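Local coordinates for protein telomerase reverse transcriptase (Candida albicans SC5314, PDB 6ZDQ) that probably extends chromosome ends as a reverse transcriptase, copying a template within its RNA component into telomeric repeats, at residues S22-G27 with R154-K159; T13-I18 with G35-L40; K103-D108 with R129-K134. All coordinates share one frame; numbering follows the deposited sequence.

Contact 1: residues S22-G27 with R154-K159. With nucleotides of chain B.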
loop_
_atom_site.group_PDB
_atom_site.type_symbol
_atom_site.label_atom_id
_atom_site.label_comp_id
_atom_site.label_asym_id
_atom_site.label_seq_id
_atom_site.Cartn_x
_atom_site.Cartn_y
_atom_site.Cartn_z
ATOM N N SER A 22 -7.339 -25.060 15.948
ATOM C CA SER A 22 -8.643 -25.131 16.599
ATOM C C SER A 22 -8.560 -25.143 18.120
ATOM O O SER A 22 -9.607 -25.179 18.775
ATOM C CB SER A 22 -9.402 -26.366 16.112
ATOM O OG SER A 22 -9.665 -26.277 14.724
ATOM N N GLY A 23 -7.360 -25.111 18.694
ATOM C CA GLY A 23 -7.223 -25.199 20.134
ATOM C C GLY A 23 -7.570 -26.556 20.701
ATOM O O GLY A 23 -7.975 -26.651 21.864
ATOM N N LEU A 24 -7.425 -27.611 19.906
ATOM C CA LEU A 24 -7.723 -28.964 20.350
ATOM C C LEU A 24 -6.459 -29.635 20.871
ATOM O O LEU A 24 -5.383 -29.507 20.280
ATOM C CB LEU A 24 -8.324 -29.785 19.209
ATOM C CG LEU A 24 -9.569 -29.201 18.537
ATOM C CD1 LEU A 24 -10.103 -30.142 17.466
ATOM C CD2 LEU A 24 -10.645 -28.887 19.566
ATOM N N ASN A 25 -6.595 -30.339 21.992
ATOM C CA ASN A 25 -5.493 -31.080 22.606
ATOM C C ASN A 25 -5.984 -32.487 22.915
ATOM O O ASN A 25 -6.332 -32.802 24.061
ATOM C CB ASN A 25 -4.981 -30.376 23.863
ATOM C CG ASN A 25 -3.592 -30.837 24.263
ATOM O OD1 ASN A 25 -3.158 -31.929 23.893
ATOM N ND2 ASN A 25 -2.889 -30.005 25.023
ATOM N N PRO A 26 -6.035 -33.360 21.912
ATOM C CA PRO A 26 -6.534 -34.719 22.142
ATOM C C PRO A 26 -5.559 -35.546 22.964
ATOM O O PRO A 26 -4.364 -35.258 23.053
ATOM C CB PRO A 26 -6.686 -35.283 20.726
ATOM C CG PRO A 26 -5.676 -34.536 19.926
ATOM C CD PRO A 26 -5.624 -33.149 20.512
ATOM N N GLY A 27 -6.102 -36.596 23.580
ATOM C CA GLY A 27 -5.291 -37.520 24.341
ATOM C C GLY A 27 -4.512 -38.476 23.458
ATOM O O GLY A 27 -4.744 -38.594 22.254
ATOM N N ARG A 154 -16.626 -31.539 16.907
ATOM C CA ARG A 154 -16.650 -31.589 15.448
ATOM C C ARG A 154 -16.696 -30.195 14.837
ATOM O O ARG A 154 -16.156 -29.983 13.745
ATOM C CB ARG A 154 -17.841 -32.412 14.958
ATOM C CG ARG A 154 -17.803 -33.868 15.372
ATOM C CD ARG A 154 -18.696 -34.715 14.487
ATOM N NE ARG A 154 -18.921 -36.044 15.046
ATOM C CZ ARG A 154 -19.594 -37.008 14.427
ATOM N NH1 ARG A 154 -20.108 -36.793 13.223
ATOM N NH2 ARG A 154 -19.752 -38.188 15.011
ATOM N N THR A 155 -17.350 -29.242 15.509
ATOM C CA THR A 155 -17.402 -27.877 14.994
ATOM C C THR A 155 -16.017 -27.245 14.966
ATOM O O THR A 155 -15.652 -26.571 13.995
ATOM C CB THR A 155 -18.358 -27.030 15.835
ATOM O OG1 THR A 155 -19.669 -27.608 15.802
ATOM C CG2 THR A 155 -18.422 -25.609 15.293
ATOM N N ALA A 156 -15.232 -27.445 16.026
ATOM C CA ALA A 156 -13.867 -26.927 16.045
ATOM C C ALA A 156 -13.013 -27.606 14.983
ATOM O O ALA A 156 -12.265 -26.945 14.252
ATOM C CB ALA A 156 -13.254 -27.108 17.433
ATOM N N PHE A 157 -13.107 -28.935 14.889
ATOM C CA PHE A 157 -12.312 -29.667 13.907
ATOM C C PHE A 157 -12.660 -29.245 12.484
ATOM O O PHE A 157 -11.767 -29.057 11.650
ATOM C CB PHE A 157 -12.514 -31.171 14.087
ATOM C CG PHE A 157 -11.511 -32.011 13.349
ATOM C CD1 PHE A 157 -10.279 -31.490 12.990
ATOM C CD2 PHE A 157 -11.806 -33.321 13.003
ATOM C CE1 PHE A 157 -9.358 -32.258 12.307
ATOM C CE2 PHE A 157 -10.888 -34.094 12.319
ATOM C CZ PHE A 157 -9.662 -33.562 11.971
ATOM N N LEU A 158 -13.954 -29.091 12.187
ATOM C CA LEU A 158 -14.357 -28.685 10.843
ATOM C C LEU A 158 -13.801 -27.312 10.489
ATOM O O LEU A 158 -13.346 -27.091 9.360
ATOM C CB LEU A 158 -15.879 -28.687 10.721
ATOM C CG LEU A 158 -16.403 -28.230 9.359
ATOM C CD1 LEU A 158 -16.057 -29.255 8.286
ATOM C CD2 LEU A 158 -17.903 -27.956 9.400
ATOM N N LYS A 159 -13.837 -26.371 11.437
ATOM C CA LYS A 159 -13.284 -25.044 11.181
ATOM C C LYS A 159 -11.778 -25.110 10.957
ATOM O O LYS A 159 -11.241 -24.398 10.101
ATOM C CB LYS A 159 -13.617 -24.099 12.334
ATOM C CG LYS A 159 -15.097 -23.772 12.468
ATOM C CD LYS A 159 -15.350 -22.819 13.628
ATOM C CE LYS A 159 -16.833 -22.528 13.794
ATOM N NZ LYS A 159 -17.095 -21.634 14.957
ATOM P P U B 10 -9.680 -37.048 24.882
ATOM O OP1 U B 10 -8.540 -36.182 24.486
ATOM O OP2 U B 10 -10.150 -38.119 23.965
ATOM O "O5'" U B 10 -9.329 -37.730 26.277
ATOM C "C5'" U B 10 -8.976 -36.939 27.402
ATOM C "C4'" U B 10 -8.911 -37.766 28.658
ATOM O "O4'" U B 10 -10.246 -38.168 29.060
ATOM C "C3'" U B 10 -8.151 -39.077 28.557
ATOM O "O3'" U B 10 -6.747 -38.909 28.630
ATOM C "C2'" U B 10 -8.735 -39.887 29.708
ATOM O "O2'" U B 10 -8.161 -39.489 30.944
ATOM C "C1'" U B 10 -10.197 -39.434 29.685
ATOM N N1 U B 10 -11.069 -40.373 28.942
ATOM C C2 U B 10 -11.545 -41.473 29.631
ATOM O O2 U B 10 -11.275 -41.689 30.800
ATOM N N3 U B 10 -12.349 -42.312 28.902
ATOM C C4 U B 10 -12.719 -42.168 27.582
ATOM O O4 U B 10 -13.451 -43.013 27.067
ATOM C C5 U B 10 -12.186 -41.005 26.937
ATOM C C6 U B 10 -11.401 -40.168 27.623
ATOM P P U B 11 -5.782 -39.763 27.671
ATOM O OP1 U B 11 -4.421 -39.173 27.737
ATOM O OP2 U B 11 -6.457 -39.911 26.357
ATOM O "O5'" U B 11 -5.728 -41.194 28.365
ATOM C "C5'" U B 11 -5.255 -41.334 29.695
ATOM C "C4'" U B 11 -5.539 -42.709 30.242
ATOM O "O4'" U B 11 -6.968 -42.887 30.421
ATOM C "C3'" U B 11 -5.133 -43.877 29.359
ATOM O "O3'" U B 11 -3.749 -44.170 29.429
ATOM C "C2'" U B 11 -6.028 -45.000 29.868
ATOM O "O2'" U B 11 -5.516 -45.540 31.078
ATOM C "C1'" U B 11 -7.316 -44.237 30.189
ATOM N N1 U B 11 -8.295 -44.296 29.079
ATOM C C2 U B 11 -9.094 -45.423 28.984
ATOM O O2 U B 11 -9.025 -46.355 29.766
ATOM N N3 U B 11 -9.980 -45.418 27.936
ATOM C C4 U B 11 -10.147 -44.426 26.992
ATOM O O4 U B 11 -10.991 -44.572 26.106
ATOM C C5 U B 11 -9.287 -43.295 27.157
ATOM C C6 U B 11 -8.413 -43.270 28.170
#
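Where helix 11-21 stops, the chain leans on helix 148-177 through two side chains, S22 and L24, separated by G23. The glycine takes positive phi in a Schellman motif, and the CB atoms of both neighbours point toward helix 148-177. S22, with OG beside its own backbone N (chi1 -63°), donates from OG to A156 O at 2.7 Å. The hydroxyl comes from above the carbonyl plane, 53° out of it.

Packing is closest around the methyl of A156. L24 straddles A156 and F157: CD2 meets A156 CB at 3.8 Å, while CD1 lies 4.3 Å from F157 CB. The CB of F157 points away from the loop, and its ring stands edge-to-face with Y33 and F36.

Past L24 the loop departs from the helix, and N25 is exposed. G27 instead meets RNA, its N donating to OP1 of U10 of chain B at 2.6 Å along a bent line (134°). The S22 hydroxyl bonds chiefly to A156 O and only weakly to I18 O, so it ties the end of helix 11-21 to helix 148-177; the amide-phosphate bond of G27 reads no base and is consistent with sequence-independent RNA contact.

Contact 2: residues T13-I18 with G35-L40. With nucleotides of chain B.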
loop_
_atom_site.group_PDB
_atom_site.type_symbol
_atom_site.label_atom_id
_atom_site.label_comp_id
_atom_site.label_asym_id
_atom_site.label_seq_id
_atom_site.Cartn_x
_atom_site.Cartn_y
_atom_site.Cartn_z
ATOM N N THR A 13 2.035 -34.324 10.744
ATOM C CA THR A 13 2.287 -32.888 10.805
ATOM C C THR A 13 1.055 -32.089 10.397
ATOM O O THR A 13 0.757 -31.050 10.998
ATOM C CB THR A 13 3.484 -32.523 9.927
ATOM O OG1 THR A 13 3.220 -32.896 8.570
ATOM C CG2 THR A 13 4.737 -33.241 10.409
ATOM N N ILE A 14 0.328 -32.553 9.376
ATOM C CA ILE A 14 -0.880 -31.854 8.941
ATOM C C ILE A 14 -1.932 -31.863 10.042
ATOM O O ILE A 14 -2.589 -30.847 10.303
ATOM C CB ILE A 14 -1.417 -32.471 7.637
ATOM C CG1 ILE A 14 -0.455 -32.195 6.482
ATOM C CG2 ILE A 14 -2.799 -31.922 7.315
ATOM C CD1 ILE A 14 -0.840 -32.885 5.197
ATOM N N LEU A 15 -2.113 -33.008 10.704
ATOM C CA LEU A 15 -3.107 -33.092 11.769
ATOM C C LEU A 15 -2.742 -32.187 12.939
ATOM O O LEU A 15 -3.612 -31.531 13.520
ATOM C CB LEU A 15 -3.260 -34.539 12.236
ATOM C CG LEU A 15 -4.335 -34.779 13.295
ATOM C CD1 LEU A 15 -5.678 -34.251 12.819
ATOM C CD2 LEU A 15 -4.427 -36.256 13.639
ATOM N N GLN A 16 -1.459 -32.137 13.302
ATOM C CA GLN A 16 -1.048 -31.257 14.388
ATOM C C GLN A 16 -1.198 -29.784 14.025
ATOM O O GLN A 16 -1.339 -28.948 14.923
ATOM C CB GLN A 16 0.397 -31.561 14.793
ATOM C CG GLN A 16 0.871 -30.808 16.026
ATOM C CD GLN A 16 -0.085 -30.947 17.197
ATOM O OE1 GLN A 16 -0.510 -32.050 17.541
ATOM N NE2 GLN A 16 -0.435 -29.822 17.811
ATOM N N ASP A 17 -1.186 -29.449 12.733
ATOM C CA ASP A 17 -1.367 -28.058 12.331
ATOM C C ASP A 17 -2.789 -27.580 12.597
ATOM O O ASP A 17 -3.000 -26.423 12.983
ATOM C CB ASP A 17 -1.010 -27.884 10.856
ATOM C CG ASP A 17 0.481 -27.974 10.605
ATOM O OD1 ASP A 17 1.242 -28.094 11.587
ATOM O OD2 ASP A 17 0.892 -27.924 9.426
ATOM N N ILE A 18 -3.778 -28.447 12.392
ATOM C CA ILE A 18 -5.164 -28.057 12.624
ATOM C C ILE A 18 -5.570 -28.233 14.085
ATOM O O ILE A 18 -6.419 -27.487 14.582
ATOM C CB ILE A 18 -6.107 -28.833 11.688
ATOM C CG1 ILE A 18 -5.794 -30.328 11.715
ATOM C CG2 ILE A 18 -5.995 -28.306 10.273
ATOM C CD1 ILE A 18 -6.487 -31.115 10.625
ATOM N N GLY A 35 -10.672 -41.387 11.131
ATOM C CA GLY A 35 -11.314 -41.131 9.851
ATOM C C GLY A 35 -10.604 -40.065 9.038
ATOM O O GLY A 35 -10.539 -40.148 7.809
ATOM N N PHE A 36 -10.063 -39.048 9.709
ATOM C CA PHE A 36 -9.349 -37.996 8.992
ATOM C C PHE A 36 -8.022 -38.501 8.439
ATOM O O PHE A 36 -7.627 -38.131 7.327
ATOM C CB PHE A 36 -9.129 -36.789 9.903
ATOM C CG PHE A 36 -8.378 -35.670 9.248
ATOM C CD1 PHE A 36 -8.973 -34.910 8.254
ATOM C CD2 PHE A 36 -7.078 -35.377 9.623
ATOM C CE1 PHE A 36 -8.284 -33.882 7.644
ATOM C CE2 PHE A 36 -6.385 -34.349 9.018
ATOM C CZ PHE A 36 -6.989 -33.600 8.028
ATOM N N LYS A 37 -7.313 -39.340 9.202
ATOM C CA LYS A 37 -6.071 -39.921 8.701
ATOM C C LYS A 37 -6.306 -40.733 7.435
ATOM O O LYS A 37 -5.435 -40.784 6.559
ATOM C CB LYS A 37 -5.423 -40.792 9.777
ATOM C CG LYS A 37 -4.820 -40.015 10.938
ATOM C CD LYS A 37 -4.259 -40.957 11.994
ATOM C CE LYS A 37 -3.571 -40.196 13.115
ATOM N NZ LYS A 37 -2.357 -39.481 12.635
ATOM N N SER A 38 -7.472 -41.375 7.320
ATOM C CA SER A 38 -7.797 -42.106 6.101
ATOM C C SER A 38 -8.049 -41.154 4.939
ATOM O O SER A 38 -7.567 -41.385 3.824
ATOM C CB SER A 38 -9.014 -43.000 6.335
ATOM O OG SER A 38 -8.773 -43.921 7.386
ATOM N N LEU A 39 -8.802 -40.077 5.182
ATOM C CA LEU A 39 -9.095 -39.114 4.124
ATOM C C LEU A 39 -7.819 -38.472 3.593
ATOM O O LEU A 39 -7.678 -38.263 2.381
ATOM C CB LEU A 39 -10.061 -38.049 4.639
ATOM C CG LEU A 39 -10.490 -36.984 3.628
ATOM C CD1 LEU A 39 -11.286 -37.609 2.492
ATOM C CD2 LEU A 39 -11.289 -35.890 4.309
ATOM N N LEU A 40 -6.881 -38.144 4.486
ATOM C CA LEU A 40 -5.616 -37.553 4.054
ATOM C C LEU A 40 -4.850 -38.496 3.135
ATOM O O LEU A 40 -4.283 -38.062 2.125
ATOM C CB LEU A 40 -4.762 -37.183 5.267
ATOM C CG LEU A 40 -4.758 -35.715 5.698
ATOM C CD1 LEU A 40 -3.808 -35.500 6.866
ATOM C CD2 LEU A 40 -4.384 -34.814 4.532
ATOM P P G B 20 -6.309 -46.099 6.848
ATOM O OP1 G B 20 -7.653 -45.856 6.272
ATOM O OP2 G B 20 -5.741 -45.144 7.835
ATOM O "O5'" G B 20 -6.332 -47.544 7.514
ATOM C "C5'" G B 20 -6.456 -47.699 8.923
ATOM C "C4'" G B 20 -7.579 -48.639 9.279
ATOM O "O4'" G B 20 -7.224 -49.378 10.480
ATOM C "C3'" G B 20 -8.922 -47.970 9.573
ATOM O "O3'" G B 20 -9.978 -48.830 9.140
ATOM C "C2'" G B 20 -8.922 -47.886 11.096
ATOM O "O2'" G B 20 -10.200 -47.788 11.688
ATOM C "C1'" G B 20 -8.220 -49.191 11.466
ATOM N N9 G B 20 -7.576 -49.197 12.786
ATOM C C8 G B 20 -7.732 -50.163 13.751
ATOM N N7 G B 20 -7.044 -49.933 14.835
ATOM C C5 G B 20 -6.386 -48.741 14.570
ATOM C C6 G B 20 -5.491 -47.996 15.379
ATOM O O6 G B 20 -5.094 -48.250 16.522
ATOM N N1 G B 20 -5.054 -46.846 14.729
ATOM C C2 G B 20 -5.428 -46.463 13.464
ATOM N N2 G B 20 -4.899 -45.319 13.003
ATOM N N3 G B 20 -6.260 -47.151 12.701
ATOM C C4 G B 20 -6.701 -48.271 13.310
#
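F36 is the largest bump on helix 34-49 facing helix 11-21, and its ring enters the hollow between L15 and I18. Its CG stands anti to the backbone N (chi1 179°), which carries the ring across the gap. I18 meets it tip to tip: its CG1 sits in the crowded position between backbone N and carbonyl carbon, and the chain then runs extended to CD1, which lies 3.6 Å from F36 CE2 and equally near CZ. L15 slides past the ring in the opposite direction, bringing CD1 to 3.7 Å from F36 CD2. Both methyls approach the ring obliquely.

A second fit lies one turn further along helix 34-49. There L40 crosses I14 obliquely, with its CD1 set against the beta-branch of I14, 3.7 Å from CG2, and its CD2 beside the I14 CD1 tip at 4.1 Å.

The two short segments run 11.2 Å apart at closest approach, with 125° between their directions, a steeply crossed helix pair well short of antiparallel. Side chains interlock across this crossing, and the pair rests on helix 148-177, where W164 covers I14 and I18 and Y161 touches F36. Packed there, and with S38 on an RNA phosphate, the two helices probably form part of the helical RNA-binding region of telomerase.

At the margin of the interface K37 crosses L15 at about a right angle. Its chain runs extended and bends only at the end (chi4 -66°), laying NZ 4.0 Å from L15 CD2 while NZ bonds to Q12 OE1. S38 points to another side of helix 34-49, where its OG donates to OP1 of guanosine 20 of chain B at 2.5 Å.

Contact 3: residues K103-D108 with R129-K134; sequences KKIIKD and RGIRLK. With nucleotides of chain B.
The flat guanidinium of R132 has G130 O in plane at its edge, while two RNA phosphate oxygens, OP1 of uridine 59 and OP2 of guanosine 60 of chain B, approach obliquely. A bend at chi2 (-59°) folds the arginine back so that NH1 comes within 2.6 Å of OP1 of uridine 59, where its positive charge would probably offset the negative charge of that phosphate. The guanidinium of R129 is likewise met obliquely, by O4' of adenosine 58 of chain B, and NH1 of R129 is held in a salt bridge by D126.

Backbone amides of the loop then take up the RNA one after another. G130 N donates to O2' of adenosine 58 at 3.1 Å and 175°, using a ribose hydroxyl that DNA would lack. L133 N reaches O3' of uridine 59 at 3.1 Å, and K134 N bonds OP1 of guanosine 60 at 3.0 Å, nearly straight at 176°. This irregular loop, between helices 124-127 and 148-177, is a worked example of sugar-phosphate recognition by main chain in the telomerase RNA-binding domain, here holding a fragment of the three-way junction of telomeric RNA.

Behind the loop, helix 99-115 supplies an apolar backing. I105 and I131 slide past each other in opposite directions, I105 CG2 lying 4.1 Å from I131 CG1. I105 CD1 lies against the carbonyl O of G130, whose positive phi turns the chain at this point. I131 then crosses I106 at about a right angle and sets its CD1 tip 3.8 Å from I106 CG1. On the flanks, R109 bonds R129 O and N102 bonds R132 O, both from helix 99-115.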
loop_
_atom_site.group_PDB
_atom_site.type_symbol
_atom_site.label_atom_id
_atom_site.label_comp_id
_atom_site.label_asym_id
_atom_site.label_seq_id
_atom_site.Cartn_x
_atom_site.Cartn_y
_atom_site.Cartn_z
ATOM N N LYS A 103 -19.981 -28.917 -1.436
ATOM C CA LYS A 103 -18.987 -28.747 -2.493
ATOM C C LYS A 103 -19.270 -27.504 -3.326
ATOM O O LYS A 103 -18.342 -26.797 -3.736
ATOM C CB LYS A 103 -18.942 -29.992 -3.380
ATOM C CG LYS A 103 -17.864 -29.957 -4.457
ATOM C CD LYS A 103 -17.835 -31.248 -5.260
ATOM C CE LYS A 103 -16.761 -31.207 -6.337
ATOM N NZ LYS A 103 -16.716 -32.465 -7.137
ATOM N N LYS A 104 -20.546 -27.231 -3.605
ATOM C CA LYS A 104 -20.897 -26.017 -4.335
ATOM C C LYS A 104 -20.558 -24.772 -3.527
ATOM O O LYS A 104 -20.004 -23.806 -4.065
ATOM C CB LYS A 104 -22.380 -26.034 -4.698
ATOM C CG LYS A 104 -22.836 -27.335 -5.326
ATOM C CD LYS A 104 -24.294 -27.279 -5.740
ATOM C CE LYS A 104 -24.764 -28.631 -6.251
ATOM N NZ LYS A 104 -23.891 -29.147 -7.344
ATOM N N ILE A 105 -20.885 -24.777 -2.233
ATOM C CA ILE A 105 -20.599 -23.624 -1.383
ATOM C C ILE A 105 -19.095 -23.419 -1.250
ATOM O O ILE A 105 -18.592 -22.296 -1.371
ATOM C CB ILE A 105 -21.268 -23.791 -0.008
ATOM C CG1 ILE A 105 -22.787 -23.857 -0.164
ATOM C CG2 ILE A 105 -20.879 -22.650 0.908
ATOM C CD1 ILE A 105 -23.514 -24.115 1.128
ATOM N N ILE A 106 -18.356 -24.502 -0.994
ATOM C CA ILE A 106 -16.914 -24.384 -0.793
ATOM C C ILE A 106 -16.233 -23.884 -2.061
ATOM O O ILE A 106 -15.326 -23.044 -2.004
ATOM C CB ILE A 106 -16.325 -25.724 -0.315
ATOM C CG1 ILE A 106 -16.835 -26.054 1.087
ATOM C CG2 ILE A 106 -14.804 -25.673 -0.315
ATOM C CD1 ILE A 106 -16.264 -27.330 1.661
ATOM N N LYS A 107 -16.658 -24.383 -3.224
ATOM C CA LYS A 107 -16.092 -23.895 -4.478
ATOM C C LYS A 107 -16.393 -22.416 -4.682
ATOM O O LYS A 107 -15.541 -21.665 -5.176
ATOM C CB LYS A 107 -16.614 -24.719 -5.656
ATOM C CG LYS A 107 -15.909 -26.057 -5.835
ATOM C CD LYS A 107 -16.266 -26.695 -7.164
ATOM C CE LYS A 107 -15.440 -27.947 -7.415
ATOM N NZ LYS A 107 -15.702 -28.534 -8.761
ATOM N N ASP A 108 -17.599 -21.977 -4.313
ATOM C CA ASP A 108 -17.929 -20.558 -4.412
ATOM C C ASP A 108 -17.041 -19.716 -3.502
ATOM O O ASP A 108 -16.674 -18.589 -3.853
ATOM C CB ASP A 108 -19.403 -20.330 -4.078
ATOM C CG ASP A 108 -20.325 -20.800 -5.180
ATOM O OD1 ASP A 108 -19.882 -20.845 -6.348
ATOM O OD2 ASP A 108 -21.495 -21.117 -4.874
ATOM N N ARG A 129 -19.398 -19.986 6.284
ATOM C CA ARG A 129 -20.783 -19.990 6.729
ATOM C C ARG A 129 -21.659 -20.791 5.768
ATOM O O ARG A 129 -21.344 -20.962 4.588
ATOM C CB ARG A 129 -21.315 -18.561 6.860
ATOM C CG ARG A 129 -21.733 -17.915 5.547
ATOM C CD ARG A 129 -22.091 -16.442 5.726
ATOM N NE ARG A 129 -22.935 -16.199 6.895
ATOM C CZ ARG A 129 -22.524 -15.586 8.002
ATOM N NH1 ARG A 129 -21.276 -15.146 8.093
ATOM N NH2 ARG A 129 -23.358 -15.409 9.018
ATOM N N GLY A 130 -22.771 -21.293 6.302
ATOM C CA GLY A 130 -23.725 -22.044 5.511
ATOM C C GLY A 130 -23.298 -23.442 5.129
ATOM O O GLY A 130 -23.965 -24.073 4.304
ATOM N N ILE A 131 -22.216 -23.952 5.708
ATOM C CA ILE A 131 -21.726 -25.291 5.400
ATOM C C ILE A 131 -22.326 -26.273 6.397
ATOM O O ILE A 131 -22.206 -26.091 7.614
ATOM C CB ILE A 131 -20.190 -25.336 5.433
ATOM C CG1 ILE A 131 -19.611 -24.487 4.300
ATOM C CG2 ILE A 131 -19.693 -26.767 5.343
ATOM C CD1 ILE A 131 -18.103 -24.458 4.269
ATOM N N ARG A 132 -22.973 -27.314 5.881
ATOM C CA ARG A 132 -23.635 -28.301 6.726
ATOM C C ARG A 132 -22.591 -29.170 7.418
ATOM O O ARG A 132 -21.861 -29.921 6.764
ATOM C CB ARG A 132 -24.586 -29.154 5.891
ATOM C CG ARG A 132 -25.767 -28.397 5.299
ATOM C CD ARG A 132 -26.608 -27.739 6.383
ATOM N NE ARG A 132 -27.932 -27.364 5.896
ATOM C CZ ARG A 132 -28.201 -26.235 5.246
ATOM N NH1 ARG A 132 -27.233 -25.362 4.999
ATOM N NH2 ARG A 132 -29.438 -25.980 4.842
ATOM N N LEU A 133 -22.510 -29.061 8.747
ATOM C CA LEU A 133 -21.595 -29.903 9.512
ATOM C C LEU A 133 -22.011 -31.368 9.480
ATOM O O LEU A 133 -21.150 -32.255 9.534
ATOM C CB LEU A 133 -21.515 -29.406 10.958
ATOM C CG LEU A 133 -20.635 -30.205 11.923
ATOM C CD1 LEU A 133 -19.379 -29.426 12.284
ATOM C CD2 LEU A 133 -21.425 -30.594 13.166
ATOM N N LYS A 134 -23.318 -31.641 9.406
ATOM C CA LYS A 134 -23.803 -33.019 9.419
ATOM C C LYS A 134 -23.241 -33.836 8.261
ATOM O O LYS A 134 -22.991 -35.037 8.414
ATOM C CB LYS A 134 -25.333 -33.038 9.380
ATOM C CG LYS A 134 -25.927 -32.289 8.195
ATOM C CD LYS A 134 -27.344 -32.739 7.876
ATOM C CE LYS A 134 -27.854 -32.068 6.609
ATOM N NZ LYS A 134 -29.177 -32.596 6.181
ATOM P P U B 59 -26.814 -22.820 8.063
ATOM O OP1 U B 59 -26.786 -23.413 6.704
ATOM O OP2 U B 59 -28.120 -22.499 8.690
ATOM O "O5'" U B 59 -26.021 -23.793 9.046
ATOM C "C5'" U B 59 -24.686 -24.181 8.761
ATOM C "C4'" U B 59 -24.008 -24.772 9.972
ATOM O "O4'" U B 59 -23.859 -23.763 11.005
ATOM C "C3'" U B 59 -24.749 -25.898 10.670
ATOM O "O3'" U B 59 -24.611 -27.146 10.014
ATOM C "C2'" U B 59 -24.150 -25.866 12.069
ATOM O "O2'" U B 59 -22.866 -26.473 12.080
ATOM C "C1'" U B 59 -23.972 -24.362 12.281
ATOM N N1 U B 59 -25.127 -23.764 12.991
ATOM C C2 U B 59 -25.155 -23.857 14.372
ATOM O O2 U B 59 -24.275 -24.399 15.019
ATOM N N3 U B 59 -26.251 -23.290 14.973
ATOM C C4 U B 59 -27.304 -22.654 14.350
ATOM O O4 U B 59 -28.222 -22.193 15.029
ATOM C C5 U B 59 -27.205 -22.599 12.923
ATOM C C6 U B 59 -26.148 -23.142 12.311
ATOM P P G B 60 -25.780 -28.243 10.123
ATOM O OP1 G B 60 -25.376 -29.412 9.305
ATOM O OP2 G B 60 -27.082 -27.578 9.867
ATOM O "O5'" G B 60 -25.739 -28.686 11.651
ATOM C "C5'" G B 60 -26.926 -29.036 12.344
ATOM C "C4'" G B 60 -26.682 -29.103 13.830
ATOM O "O4'" G B 60 -26.400 -27.775 14.349
ATOM C "C3'" G B 60 -27.846 -29.585 14.677
ATOM O "O3'" G B 60 -27.982 -30.993 14.677
ATOM C "C2'" G B 60 -27.516 -29.004 16.045
ATOM O "O2'" G B 60 -26.505 -29.772 16.679
ATOM C "C1'" G B 60 -26.922 -27.651 15.656
ATOM N N9 G B 60 -27.936 -26.579 15.658
ATOM C C8 G B 60 -28.432 -25.903 14.569
ATOM N N7 G B 60 -29.324 -25.004 14.887
ATOM C C5 G B 60 -29.425 -25.088 16.269
ATOM C C6 G B 60 -30.233 -24.360 17.182
ATOM O O6 G B 60 -31.052 -23.463 16.947
ATOM N N1 G B 60 -30.017 -24.771 18.493
ATOM C C2 G B 60 -29.137 -25.753 18.880
ATOM N N2 G B 60 -29.070 -26.006 20.195
ATOM N N3 G B 60 -28.380 -26.438 18.040
ATOM C C4 G B 60 -28.573 -26.056 16.760
ATOM P P A B 58 -29.512 -17.998 9.119
ATOM O OP1 A B 58 -29.981 -18.151 7.720
ATOM O OP2 A B 58 -30.376 -18.455 10.237
ATOM O "O5'" A B 58 -28.108 -18.734 9.255
ATOM C "C5'" A B 58 -27.073 -18.492 8.316
ATOM C "C4'" A B 58 -25.785 -19.150 8.736
ATOM O "O4'" A B 58 -25.263 -18.496 9.920
ATOM C "C3'" A B 58 -25.885 -20.612 9.137
ATOM O "O3'" A B 58 -25.914 -21.489 8.025
ATOM C "C2'" A B 58 -24.665 -20.792 10.031
ATOM O "O2'" A B 58 -23.487 -20.932 9.250
ATOM C "C1'" A B 58 -24.614 -19.441 10.745
ATOM N N9 A B 58 -25.303 -19.479 12.049
ATOM C C8 A B 58 -26.589 -19.096 12.339
ATOM N N7 A B 58 -26.916 -19.253 13.599
ATOM C C5 A B 58 -25.767 -19.775 14.177
ATOM C C6 A B 58 -25.464 -20.164 15.493
ATOM N N6 A B 58 -26.329 -20.082 16.505
ATOM N N1 A B 58 -24.225 -20.645 15.737
ATOM C C2 A B 58 -23.358 -20.728 14.719
ATOM N N3 A B 58 -23.526 -20.395 13.441
ATOM C C4 A B 58 -24.767 -19.921 13.235
#

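In the fold
From the N terminus, helix 11-21 is followed by a loop and helix 34-49, and contact 2 closes the short connection between them. Contact 1 crosses it: its first segment, 22-27, lies within that loop, yet its partner 154-159 comes 127 residues later on helix 148-177. The long excursion closed by contact 1 contains contact 3, where helix 99-115 meets the loop 129-134, itself a smaller closure of 20 residues. Helix 148-177 joins the three. F157 packs on L15 and I18 of contact 2, while T155 and L158 receive L133 of contact 3. Contacts 2 and 3 do not touch, their nearest atoms being about 10 Å apart.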